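Local coordinates for uncharacterized protein (PDB 3R6A) that is of unknown function but belongs to the glyoxalase/bleomycin resistance protein/dioxygenase superfamily and assembles as a dimer of two identical chains, at residues 21-24 / 25-29. Residues are numbered along the deposited sequence; the frame is centred on the assembly and turned at random.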
loop_
_atom_site.group_PDB
_atom_site.type_symbol
_atom_site.label_atom_id
_atom_site.label_comp_id
_atom_site.label_asym_id
_atom_site.label_seq_id
_atom_site.Cartn_x
_atom_site.Cartn_y
_atom_site.Cartn_z
ATOM N N LEU B 21 -6.121 15.138 3.954
ATOM C CA LEU B 21 -5.592 15.566 2.662
ATOM C C LEU B 21 -4.584 16.700 2.801
ATOM O O LEU B 21 -3.523 16.681 2.175
ATOM C CB LEU B 21 -6.724 16.011 1.726
ATOM C CG LEU B 21 -7.400 14.926 0.888
ATOM C CD1 LEU B 21 -8.535 15.536 0.089
ATOM C CD2 LEU B 21 -6.378 14.277 -0.044
ATOM N N GLU B 22 -4.918 17.692 3.617
ATOM C CA GLU B 22 -4.019 18.817 3.816
ATOM C C GLU B 22 -2.660 18.298 4.269
ATOM O O GLU B 22 -1.623 18.734 3.767
ATOM C CB GLU B 22 -4.589 19.780 4.861
ATOM C CG GLU B 22 -3.670 20.945 5.220
ATOM C CD GLU B 22 -3.315 21.821 4.029
ATOM O OE1 GLU B 22 -2.547 21.364 3.153
ATOM O OE2 GLU B 22 -3.805 22.971 3.969
ATOM N N PHE B 23 -2.671 17.356 5.207
ATOM C CA PHE B 23 -1.434 16.782 5.716
ATOM C C PHE B 23 -0.643 16.081 4.618
ATOM O O PHE B 23 0.552 16.331 4.453
ATOM C CB PHE B 23 -1.722 15.785 6.841
ATOM C CG PHE B 23 -0.504 15.036 7.306
ATOM C CD1 PHE B 23 0.478 15.669 8.065
ATOM C CD2 PHE B 23 -0.318 13.704 6.951
ATOM C CE1 PHE B 23 1.624 14.989 8.463
ATOM C CE2 PHE B 23 0.829 13.013 7.344
ATOM C CZ PHE B 23 1.802 13.654 8.100
ATOM N N TYR B 24 -1.298 15.199 3.868
ATOM C CA TYR B 24 -0.586 14.488 2.811
ATOM C C TYR B 24 -0.116 15.382 1.676
ATOM O O TYR B 24 0.907 15.102 1.055
ATOM C CB TYR B 24 -1.437 13.327 2.285
ATOM C CG TYR B 24 -1.570 12.244 3.327
ATOM C CD1 TYR B 24 -0.469 11.459 3.687
ATOM C CD2 TYR B 24 -2.752 12.083 4.044
ATOM C CE1 TYR B 24 -0.545 10.555 4.743
ATOM C CE2 TYR B 24 -2.838 11.187 5.098
ATOM C CZ TYR B 24 -1.733 10.431 5.448
ATOM O OH TYR B 24 -1.807 9.584 6.529
ATOM N N GLU B 25 -0.843 16.464 1.400
ATOM C CA GLU B 25 -0.419 17.368 0.333
ATOM C C GLU B 25 0.895 18.015 0.754
ATOM O O GLU B 25 1.780 18.257 -0.067
ATOM C CB GLU B 25 -1.501 18.423 0.071
ATOM C CG GLU B 25 -2.790 17.796 -0.461
ATOM C CD GLU B 25 -3.957 18.759 -0.542
ATOM O OE1 GLU B 25 -3.988 19.730 0.239
ATOM O OE2 GLU B 25 -4.854 18.521 -1.379
ATOM N N GLU B 26 1.026 18.267 2.050
ATOM C CA GLU B 26 2.236 18.870 2.590
ATOM C C GLU B 26 3.371 17.846 2.644
ATOM O O GLU B 26 4.483 18.109 2.180
ATOM C CB GLU B 26 1.964 19.408 3.994
ATOM C CG GLU B 26 0.932 20.525 4.034
ATOM C CD GLU B 26 1.508 21.865 3.626
ATOM O OE1 GLU B 26 2.125 21.952 2.543
ATOM O OE2 GLU B 26 1.339 22.837 4.396
ATOM N N LEU B 27 3.081 16.680 3.214
ATOM C CA LEU B 27 4.078 15.616 3.342
ATOM C C LEU B 27 4.641 15.184 1.987
ATOM O O LEU B 27 5.854 15.015 1.829
ATOM C CB LEU B 27 3.461 14.402 4.034
ATOM C CG LEU B 27 4.374 13.188 4.207
ATOM C CD1 LEU B 27 5.424 13.477 5.274
ATOM C CD2 LEU B 27 3.533 11.974 4.585
ATOM N N LEU B 28 3.754 15.018 1.011
ATOM C CA LEU B 28 4.154 14.582 -0.322
ATOM C C LEU B 28 4.468 15.741 -1.261
ATOM O O LEU B 28 4.780 15.532 -2.435
ATOM C CB LEU B 28 3.051 13.710 -0.928
ATOM C CG LEU B 28 2.666 12.476 -0.110
ATOM C CD1 LEU B 28 1.426 11.832 -0.693
ATOM C CD2 LEU B 28 3.821 11.500 -0.098
ATOM N N GLU B 29 4.377 16.961 -0.747
ATOM C CA GLU B 29 4.661 18.146 -1.546
ATOM C C GLU B 29 3.937 18.080 -2.889
ATOM O O GLU B 29 4.538 18.262 -3.947
ATOM C CB GLU B 29 6.173 18.273 -1.755
ATOM C CG GLU B 29 6.952 18.090 -0.464
ATOM C CD GLU B 29 8.454 18.109 -0.665
ATOM O OE1 GLU B 29 8.938 17.452 -1.611
ATOM O OE2 GLU B 29 9.147 18.771 0.134
#
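Leu-27 packs one methyl, CD2, against two rings from the preceding turn of the helix. CD2 lies 4.0 Å from Phe-23 CE2 and 4.1 Å from Tyr-24 CD1. Leu-27 and Phe-23 run side by side and point the same way, consistent with CG being anti to the backbone N in both. CB of Leu-27 sits over one face of the Phe-23 ring. The edge of that ring is turned to Tyr-24, with Phe-23 CD2 above the centre of the tyrosine ring. Leu-28 adds a looser apolar touch, its CD1 4.4 Å from Tyr-24 CB.

The backbone stays helical through the last turn. Leu-27 N hydrogen-bonds to Phe-23 O at 2.8 Å and almost straight, 171° at the hydrogen. Glu-25 N, Glu-26 N and Leu-28 N make less straight hydrogen bonds to the carbonyls of Leu-21, Glu-22 and Tyr-24. At Glu-29 phi turns positive and a Schellman motif ends the helix.

The outer edge is acidic. Glu-22 OE1 comes within 3.6 Å of Glu-25 OE1, the carboxylate planes 76° apart, and 4.3 Å from Glu-26 OE2. These like charges probably repel, and could raise the affinity of one group for a proton.

Helix 17-27 follows strand 5-14, as in the beta-alpha-beta-beta-beta modules of the glyoxalase fold. This end is wedged between its own sheet and the second subunit. Tyr-24 and Leu-28 rest on Ile-48 of strand 44-48, and Leu-21 and Tyr-24 on Leu-53 of strand 51-55. On the dimer side, Tyr-24 OH hydrogen-bonds to Asp-109 and His-107 of the second subunit. The ring of that His-107 also meets Phe-23 edge-to-face, while Leu-27 packs on Tyr-115 of the second subunit's strand 112-118.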